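Local structure of glyoxalase 3 (Candida albicans, 4LRU) at residues V30-P35 against S80-A85; H34-F39 against I46-E51; Y100-G105 against E230-A235. The protein converts methylglyoxal to D-lactate in a single step that needs no glutathione, detoxifying the methylglyoxal that the cell itself produces. All blocks are in the same frame, centred on the assembly; numbering follows the deposited sequence.

Contact 1. Residues V30-P35 against S80-A85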
loop_
_atom_site.group_PDB
_atom_site.type_symbol
_atom_site.label_atom_id
_atom_site.label_comp_id
_atom_site.label_asym_id
_atom_site.label_seq_id
_atom_site.Cartn_x
_atom_site.Cartn_y
_atom_site.Cartn_z
ATOM N N VAL A 30 -3.875 0.136 10.149
ATOM C CA VAL A 30 -2.857 -0.897 10.343
ATOM C C VAL A 30 -2.084 -1.256 9.078
ATOM O O VAL A 30 -1.017 -1.838 9.165
ATOM C CB VAL A 30 -3.395 -2.186 10.996
ATOM C CG1 VAL A 30 -3.776 -1.925 12.450
ATOM C CG2 VAL A 30 -4.559 -2.757 10.210
ATOM N N GLU A 31 -2.587 -0.861 7.904
ATOM C CA GLU A 31 -1.837 -1.056 6.668
ATOM C C GLU A 31 -0.644 -0.138 6.528
ATOM O O GLU A 31 0.258 -0.423 5.754
ATOM C CB GLU A 31 -2.753 -0.897 5.446
ATOM C CG GLU A 31 -3.786 -1.997 5.408
ATOM C CD GLU A 31 -4.733 -1.912 4.235
ATOM O OE1 GLU A 31 -4.471 -1.136 3.287
ATOM O OE2 GLU A 31 -5.725 -2.664 4.273
ATOM N N ALA A 32 -0.659 0.962 7.277
ATOM C CA ALA A 32 0.506 1.799 7.491
ATOM C C ALA A 32 1.273 1.395 8.741
ATOM O O ALA A 32 2.507 1.321 8.713
ATOM C CB ALA A 32 0.095 3.251 7.591
ATOM N N LEU A 33 0.554 1.166 9.838
ATOM C CA LEU A 33 1.188 0.908 11.135
ATOM C C LEU A 33 1.961 -0.419 11.157
ATOM O O LEU A 33 3.124 -0.446 11.568
ATOM C CB LEU A 33 0.151 0.971 12.259
ATOM C CG LEU A 33 0.641 1.029 13.712
ATOM C CD1 LEU A 33 -0.393 1.687 14.621
ATOM C CD2 LEU A 33 0.985 -0.359 14.226
ATOM N N HIS A 34 1.335 -1.506 10.728
ATOM C CA HIS A 34 2.003 -2.800 10.766
ATOM C C HIS A 34 3.289 -2.818 9.941
ATOM O O HIS A 34 4.347 -3.202 10.461
ATOM C CB HIS A 34 1.061 -3.933 10.346
ATOM C CG HIS A 34 0.004 -4.240 11.358
ATOM N ND1 HIS A 34 -1.008 -5.142 11.120
ATOM C CD2 HIS A 34 -0.194 -3.778 12.615
ATOM C CE1 HIS A 34 -1.786 -5.222 12.182
ATOM N NE2 HIS A 34 -1.305 -4.416 13.111
ATOM N N PRO A 35 3.228 -2.367 8.672
ATOM C CA PRO A 35 4.468 -2.396 7.906
ATOM C C PRO A 35 5.508 -1.441 8.469
ATOM O O PRO A 35 6.698 -1.759 8.488
ATOM C CB PRO A 35 4.023 -2.010 6.487
ATOM C CG PRO A 35 2.572 -2.375 6.439
ATOM C CD PRO A 35 2.062 -2.091 7.816
ATOM N N SER A 80 5.197 8.124 19.974
ATOM C CA SER A 80 5.616 6.879 19.352
ATOM C C SER A 80 6.361 7.168 18.051
ATOM O O SER A 80 6.115 8.188 17.409
ATOM C CB SER A 80 4.389 6.004 19.077
ATOM O OG SER A 80 3.600 6.528 18.022
ATOM N N GLU A 81 7.250 6.264 17.653
ATOM C CA GLU A 81 7.989 6.427 16.415
ATOM C C GLU A 81 7.025 6.537 15.232
ATOM O O GLU A 81 7.243 7.353 14.333
ATOM C CB GLU A 81 8.984 5.283 16.210
ATOM C CG GLU A 81 10.123 5.269 17.218
ATOM C CD GLU A 81 11.427 4.740 16.639
ATOM O OE1 GLU A 81 12.148 3.996 17.351
ATOM O OE2 GLU A 81 11.743 5.070 15.474
ATOM N N PHE A 82 5.939 5.760 15.257
ATOM C CA PHE A 82 4.892 5.865 14.234
ATOM C C PHE A 82 4.343 7.293 14.112
ATOM O O PHE A 82 4.234 7.828 12.999
ATOM C CB PHE A 82 3.756 4.879 14.525
ATOM C CG PHE A 82 2.660 4.882 13.498
ATOM C CD1 PHE A 82 2.880 4.385 12.214
ATOM C CD2 PHE A 82 1.392 5.341 13.828
ATOM C CE1 PHE A 82 1.870 4.377 11.270
ATOM C CE2 PHE A 82 0.372 5.315 12.887
ATOM C CZ PHE A 82 0.611 4.833 11.618
ATOM N N ASN A 83 3.985 7.890 15.242
ATOM C CA ASN A 83 3.444 9.256 15.245
ATOM C C ASN A 83 4.467 10.314 14.875
ATOM O O ASN A 83 4.141 11.284 14.188
ATOM C CB ASN A 83 2.764 9.593 16.566
ATOM C CG ASN A 83 1.319 9.146 16.586
ATOM O OD1 ASN A 83 0.582 9.400 15.633
ATOM N ND2 ASN A 83 0.931 8.410 17.612
ATOM N N VAL A 84 5.715 10.112 15.279
ATOM C CA VAL A 84 6.786 10.983 14.821
ATOM C C VAL A 84 6.876 10.919 13.296
ATOM O O VAL A 84 7.009 11.948 12.616
ATOM C CB VAL A 84 8.129 10.586 15.453
ATOM C CG1 VAL A 84 9.279 11.360 14.817
ATOM C CG2 VAL A 84 8.093 10.844 16.954
ATOM N N ALA A 85 6.793 9.706 12.757
ATOM C CA ALA A 85 6.835 9.514 11.317
ATOM C C ALA A 85 5.655 10.166 10.591
ATOM O O ALA A 85 5.823 10.737 9.509
ATOM C CB ALA A 85 6.930 8.034 10.984
#
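The ring of Phe-82 lies flat against the first turns of helix 29-42, with Leu-33 over one of its faces and Ala-32 beside it. Phe-82 gives up the largest share of the surface buried here. Its CB bond is aimed at the opposite helix, and with CG anti to the backbone N (chi1 -178°) the ring extends toward helix 29-42. CE1 reaches deepest, coming within 3.5 Å of Leu-33 CA, so the ring touches backbone as well as side chain. Leu-33 crosses the phenyl group at about a right angle. Its CG stands 4.1 Å from the Phe-82 ring centroid and only 2° off the ring normal, a CH-pi contact placed almost exactly over the centre. On either side of that point, Leu-33 CB is 3.9 Å from Phe-82 CE1, and Leu-33 CD1 is 4.1 Å from Phe-82 CE2. Ala-32 meets the ring obliquely with C, 4.0 Å from Phe-82 CE1, and its CB lies 4.2 Å from the same atom. No hydrogen bond joins the two segments; the side-chain contacts are apolar and buried. Phe-82 lies in the first turn of its helix, which Ser-80 caps: its OG accepts from Asn-83 N at 3.1 Å. Ile-74 of helix 69-76 touches both Leu-33 and Phe-82, and Trp-57 also meets the phenyl ring. Next to Ala-32, Glu-31 touches Cys-139, the inferred active-site cysteine. The pairing is thus a small hydrophobic core between helices in the DJ-1/PfpI fold, joining helix 81-87 to the active-site end of helix 29-42.

Contact 2. Residues H34-F39 against I46-E51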
loop_
_atom_site.group_PDB
_atom_site.type_symbol
_atom_site.label_atom_id
_atom_site.label_comp_id
_atom_site.label_asym_id
_atom_site.label_seq_id
_atom_site.Cartn_x
_atom_site.Cartn_y
_atom_site.Cartn_z
ATOM N N HIS A 34 1.335 -1.506 10.728
ATOM C CA HIS A 34 2.003 -2.800 10.766
ATOM C C HIS A 34 3.289 -2.818 9.941
ATOM O O HIS A 34 4.347 -3.202 10.461
ATOM C CB HIS A 34 1.061 -3.933 10.346
ATOM C CG HIS A 34 0.004 -4.240 11.358
ATOM N ND1 HIS A 34 -1.008 -5.142 11.120
ATOM C CD2 HIS A 34 -0.194 -3.778 12.615
ATOM C CE1 HIS A 34 -1.786 -5.222 12.182
ATOM N NE2 HIS A 34 -1.305 -4.416 13.111
ATOM N N PRO A 35 3.228 -2.367 8.672
ATOM C CA PRO A 35 4.468 -2.396 7.906
ATOM C C PRO A 35 5.508 -1.441 8.469
ATOM O O PRO A 35 6.698 -1.759 8.488
ATOM C CB PRO A 35 4.023 -2.010 6.487
ATOM C CG PRO A 35 2.572 -2.375 6.439
ATOM C CD PRO A 35 2.062 -2.091 7.816
ATOM N N PHE A 36 5.077 -0.274 8.955
ATOM C CA PHE A 36 6.003 0.636 9.619
ATOM C C PHE A 36 6.752 -0.109 10.723
ATOM O O PHE A 36 7.980 -0.037 10.831
ATOM C CB PHE A 36 5.267 1.855 10.205
ATOM C CG PHE A 36 6.170 2.801 10.957
ATOM C CD1 PHE A 36 6.902 3.772 10.289
ATOM C CD2 PHE A 36 6.340 2.676 12.330
ATOM C CE1 PHE A 36 7.736 4.628 10.980
ATOM C CE2 PHE A 36 7.188 3.521 13.025
ATOM C CZ PHE A 36 7.891 4.496 12.346
ATOM N N GLU A 37 6.014 -0.827 11.551
ATOM C CA GLU A 37 6.640 -1.482 12.702
ATOM C C GLU A 37 7.558 -2.631 12.273
ATOM O O GLU A 37 8.608 -2.836 12.883
ATOM C CB GLU A 37 5.585 -1.959 13.699
ATOM C CG GLU A 37 4.925 -0.838 14.492
ATOM C CD GLU A 37 5.884 -0.227 15.483
ATOM O OE1 GLU A 37 6.124 -0.849 16.547
ATOM O OE2 GLU A 37 6.416 0.860 15.205
ATOM N N VAL A 38 7.154 -3.390 11.261
ATOM C CA VAL A 38 7.983 -4.498 10.768
ATOM C C VAL A 38 9.318 -3.950 10.259
ATOM O O VAL A 38 10.388 -4.437 10.618
ATOM C CB VAL A 38 7.274 -5.271 9.652
ATOM C CG1 VAL A 38 8.228 -6.230 8.956
ATOM C CG2 VAL A 38 6.091 -6.017 10.237
ATOM N N PHE A 39 9.247 -2.924 9.422
ATOM C CA PHE A 39 10.452 -2.326 8.871
ATOM C C PHE A 39 11.282 -1.611 9.945
ATOM O O PHE A 39 12.510 -1.630 9.893
ATOM C CB PHE A 39 10.084 -1.375 7.739
ATOM C CG PHE A 39 9.464 -2.052 6.538
ATOM C CD1 PHE A 39 10.014 -3.195 5.988
ATOM C CD2 PHE A 39 8.369 -1.489 5.911
ATOM C CE1 PHE A 39 9.450 -3.798 4.883
ATOM C CE2 PHE A 39 7.802 -2.079 4.802
ATOM C CZ PHE A 39 8.347 -3.229 4.271
ATOM N N ILE A 46 12.168 4.646 7.632
ATOM C CA ILE A 46 10.906 4.693 6.926
ATOM C C ILE A 46 10.450 6.141 6.739
ATOM O O ILE A 46 10.323 6.894 7.707
ATOM C CB ILE A 46 9.782 3.920 7.651
ATOM C CG1 ILE A 46 10.182 2.463 7.921
ATOM C CG2 ILE A 46 8.527 3.925 6.808
ATOM C CD1 ILE A 46 10.654 2.208 9.332
ATOM N N GLN A 47 10.220 6.503 5.479
ATOM C CA GLN A 47 9.654 7.801 5.114
ATOM C C GLN A 47 8.212 7.613 4.649
ATOM O O GLN A 47 7.944 6.955 3.633
ATOM C CB GLN A 47 10.464 8.444 3.980
ATOM C CG GLN A 47 9.877 9.756 3.466
ATOM C CD GLN A 47 9.973 10.876 4.493
ATOM O OE1 GLN A 47 11.062 11.342 4.834
ATOM N NE2 GLN A 47 8.824 11.310 4.998
ATOM N N LEU A 48 7.270 8.189 5.383
ATOM C CA LEU A 48 5.890 8.201 4.940
ATOM C C LEU A 48 5.712 9.314 3.897
ATOM O O LEU A 48 6.284 10.410 4.030
ATOM C CB LEU A 48 4.941 8.428 6.118
ATOM C CG LEU A 48 4.644 7.203 6.990
ATOM C CD1 LEU A 48 5.926 6.662 7.585
ATOM C CD2 LEU A 48 3.635 7.533 8.089
ATOM N N ALA A 49 4.898 9.050 2.883
ATOM C CA ALA A 49 4.597 10.052 1.855
ATOM C C ALA A 49 3.200 9.828 1.311
ATOM O O ALA A 49 2.735 8.683 1.206
ATOM C CB ALA A 49 5.599 9.978 0.720
ATOM N N SER A 50 2.546 10.918 0.921
ATOM C CA SER A 50 1.395 10.829 0.034
ATOM C C SER A 50 1.599 11.771 -1.146
ATOM O O SER A 50 2.530 12.582 -1.168
ATOM C CB SER A 50 0.103 11.189 0.770
ATOM O OG SER A 50 0.023 12.581 1.013
ATOM N N GLU A 51 0.715 11.693 -2.133
ATOM C CA GLU A 51 0.917 12.479 -3.343
ATOM C C GLU A 51 0.762 13.992 -3.099
ATOM O O GLU A 51 1.317 14.821 -3.837
ATOM C CB GLU A 51 -0.023 11.985 -4.447
ATOM C CG GLU A 51 0.331 12.484 -5.846
ATOM C CD GLU A 51 1.639 11.932 -6.405
ATOM O OE1 GLU A 51 2.240 11.024 -5.787
ATOM O OE2 GLU A 51 2.089 12.428 -7.455
#
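Phe-36 and Phe-39 meet Ile-46 inside the beta-alpha-beta unit formed by strand 6-10, helix 29-42 and strand 45-50. The helix runs back almost antiparallel to the strand it leads into, at 160° with the short axes 9.9 Å apart, as expected of a crossover helix packed on a parallel sheet. The aromatic contacts belong to Phe-36. Its CG is anti to the backbone N (chi1 177°), which brings the end of the ring nearer the strand; ring atom CD1 lies 3.8 Å from Ile-46 CG2, and Leu-48 CD1 approaches the same Phe-36 CD1 at 4.1 Å. Both aliphatic groups come at the ring obliquely. Purely aliphatic packing follows one helical turn on, where Phe-39 uses CB, 3.8 Å from Ile-46 CG1; the end of its side chain leads away, and Phe-39 also touches Val-7. Ile-46 thus touches both phenylalanines, its CD1 resting against backbone atoms of the helix, including Phe-36 O at 3.8 Å. No hydrogen bond crosses this interface; Gln-47, whose CB points away from the helix, uses NE2 to bond Asn-88 O and to donate to Leu-48 O at 2.9 Å, with a nearly straight N-H...O angle of 171°.

Contact 3. Residues Y100-G105 against E230-A235; sequences YDIFFG and EDVIAA
Ile-102 and Val-232 meet end to end between strand 102-105 and helix 225-236. From Val-232 CB, which points at the strand, the side chain forks. CG1 stands anti to the backbone N (chi1 165°) and runs out to Ile-102, lying 3.8 Å from Ile-102 CG2 and 4.0 Å from Ile-102 CD1, so that both methyls of the isoleucine bear on one valine methyl. The other branch, CG2, is directed farther along the strand and comes to the edge of the Phe-104 ring, near its plane, at 4.3 Å from Phe-104 CD2; this is a looser touch. Ile-102 and Phe-104 face the helix, whereas Phe-103 between them points away from it, the alternation of a beta strand. Strand 134-138 lends Val-134 and Ser-136 to the surroundings of Val-232, and Phe-39 of helix 29-42 also touches it. Every touching side chain is buried and the contact is entirely apolar. Phe-104 also packs on Val-138, the neighbour in sequence of Cys-139, the probable active-site cysteine. The C-terminal helix is thereby laid over a central strand of the mostly parallel sheet, the helix-on-sheet layering of the DJ-1/PfpI alpha/beta fold.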
loop_
_atom_site.group_PDB
_atom_site.type_symbol
_atom_site.label_atom_id
_atom_site.label_comp_id
_atom_site.label_asym_id
_atom_site.label_seq_id
_atom_site.Cartn_x
_atom_site.Cartn_y
_atom_site.Cartn_z
ATOM N N TYR A 100 15.358 5.965 -2.100
ATOM C CA TYR A 100 14.581 4.852 -1.533
ATOM C C TYR A 100 14.965 3.510 -2.139
ATOM O O TYR A 100 15.317 3.429 -3.314
ATOM C CB TYR A 100 13.064 5.107 -1.646
ATOM C CG TYR A 100 12.772 6.414 -0.987
ATOM C CD1 TYR A 100 12.788 6.521 0.400
ATOM C CD2 TYR A 100 12.724 7.579 -1.733
ATOM C CE1 TYR A 100 12.699 7.744 1.029
ATOM C CE2 TYR A 100 12.629 8.807 -1.116
ATOM C CZ TYR A 100 12.612 8.882 0.261
ATOM O OH TYR A 100 12.538 10.111 0.872
ATOM N N ASP A 101 14.907 2.465 -1.310
ATOM C CA ASP A 101 15.257 1.113 -1.733
ATOM C C ASP A 101 14.086 0.132 -1.724
ATOM O O ASP A 101 14.180 -0.939 -2.317
ATOM C CB ASP A 101 16.364 0.564 -0.836
ATOM C CG ASP A 101 17.713 1.166 -1.134
ATOM O OD1 ASP A 101 17.859 1.887 -2.150
ATOM O OD2 ASP A 101 18.663 0.904 -0.359
ATOM N N ILE A 102 13.026 0.468 -1.001
ATOM C CA ILE A 102 11.779 -0.292 -0.970
ATOM C C ILE A 102 10.635 0.711 -1.127
ATOM O O ILE A 102 10.693 1.825 -0.573
ATOM C CB ILE A 102 11.637 -1.016 0.392
ATOM C CG1 ILE A 102 12.703 -2.103 0.506
ATOM C CG2 ILE A 102 10.240 -1.583 0.591
ATOM C CD1 ILE A 102 12.864 -2.679 1.890
ATOM N N PHE A 103 9.619 0.328 -1.898
ATOM C CA PHE A 103 8.381 1.071 -1.969
ATOM C C PHE A 103 7.300 0.169 -1.412
ATOM O O PHE A 103 7.154 -0.969 -1.849
ATOM C CB PHE A 103 8.053 1.447 -3.415
ATOM C CG PHE A 103 6.783 2.248 -3.564
ATOM C CD1 PHE A 103 5.551 1.624 -3.580
ATOM C CD2 PHE A 103 6.834 3.637 -3.689
ATOM C CE1 PHE A 103 4.392 2.355 -3.751
ATOM C CE2 PHE A 103 5.674 4.377 -3.838
ATOM C CZ PHE A 103 4.455 3.742 -3.866
ATOM N N PHE A 104 6.556 0.666 -0.432
ATOM C CA PHE A 104 5.423 -0.090 0.127
ATOM C C PHE A 104 4.145 0.746 0.099
ATOM O O PHE A 104 4.058 1.780 0.760
ATOM C CB PHE A 104 5.735 -0.527 1.558
ATOM C CG PHE A 104 4.731 -1.476 2.130
ATOM C CD1 PHE A 104 3.466 -1.040 2.497
ATOM C CD2 PHE A 104 5.039 -2.841 2.290
ATOM C CE1 PHE A 104 2.532 -1.921 3.013
ATOM C CE2 PHE A 104 4.098 -3.708 2.802
ATOM C CZ PHE A 104 2.851 -3.251 3.174
ATOM N N GLY A 105 3.169 0.305 -0.683
ATOM C CA GLY A 105 1.878 0.978 -0.760
ATOM C C GLY A 105 0.896 0.504 0.289
ATOM O O GLY A 105 0.311 -0.574 0.159
ATOM N N GLU A 230 6.956 -8.591 5.898
ATOM C CA GLU A 230 7.937 -9.633 6.149
ATOM C C GLU A 230 8.402 -10.223 4.829
ATOM O O GLU A 230 9.586 -10.515 4.662
ATOM C CB GLU A 230 7.354 -10.734 7.047
ATOM C CG GLU A 230 7.030 -10.276 8.460
ATOM C CD GLU A 230 6.408 -11.393 9.296
ATOM O OE1 GLU A 230 5.804 -12.311 8.693
ATOM O OE2 GLU A 230 6.519 -11.354 10.548
ATOM N N ASP A 231 7.483 -10.410 3.889
ATOM C CA ASP A 231 7.842 -11.034 2.608
ATOM C C ASP A 231 8.587 -10.043 1.685
ATOM O O ASP A 231 9.352 -10.455 0.809
ATOM C CB ASP A 231 6.587 -11.584 1.936
ATOM C CG ASP A 231 6.075 -12.871 2.605
ATOM O OD1 ASP A 231 6.842 -13.516 3.356
ATOM O OD2 ASP A 231 4.912 -13.241 2.358
ATOM N N VAL A 232 8.375 -8.742 1.890
ATOM C CA VAL A 232 9.232 -7.749 1.269
ATOM C C VAL A 232 10.677 -7.931 1.734
ATOM O O VAL A 232 11.596 -7.988 0.923
ATOM C CB VAL A 232 8.741 -6.303 1.576
ATOM C CG1 VAL A 232 9.824 -5.277 1.254
ATOM C CG2 VAL A 232 7.477 -5.996 0.780
ATOM N N ILE A 233 10.875 -8.039 3.041
ATOM C CA ILE A 233 12.229 -8.259 3.578
ATOM C C ILE A 233 12.848 -9.521 2.967
ATOM O O ILE A 233 14.005 -9.518 2.534
ATOM C CB ILE A 233 12.228 -8.326 5.115
ATOM C CG1 ILE A 233 11.847 -6.945 5.674
ATOM C CG2 ILE A 233 13.579 -8.804 5.644
ATOM C CD1 ILE A 233 11.540 -6.903 7.150
ATOM N N ALA A 234 12.061 -10.593 2.908
ATOM C CA ALA A 234 12.527 -11.858 2.334
ATOM C C ALA A 234 12.991 -11.688 0.887
ATOM O O ALA A 234 13.972 -12.318 0.461
ATOM C CB ALA A 234 11.417 -12.899 2.402
ATOM N N ALA A 235 12.251 -10.894 0.118
ATOM C CA ALA A 235 12.534 -10.743 -1.315
ATOM C C ALA A 235 13.722 -9.808 -1.544
ATOM O O ALA A 235 14.445 -9.938 -2.533
ATOM C CB ALA A 235 11.303 -10.243 -2.063
#

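Overall arrangement
Helix 29-42 belongs to contacts 1 and 2 and packs against contact 3. Contacts 1 and 2 both start from it, share His-34 and Pro-35, and have centres about 6 Å apart; Phe-36 bridges them, its ring reaching Ala-85 of helix 81-87. Contact 3 comes later in the chain, its centre about 10 Å from contact 2 and 16 Å from contact 1. Contacts 2 and 3 set helices on the same sheet, where strand 6-10 separates strand 45-50 from strand 102-105. Pro-35 and Phe-39 of the shared helix touch Phe-104, and Val-38 meets Ile-233. One continuous apolar layer thus runs from helix 81-87 to the C-terminal helix, alongside the sheet that carries Cys-139 just beyond strand 134-138.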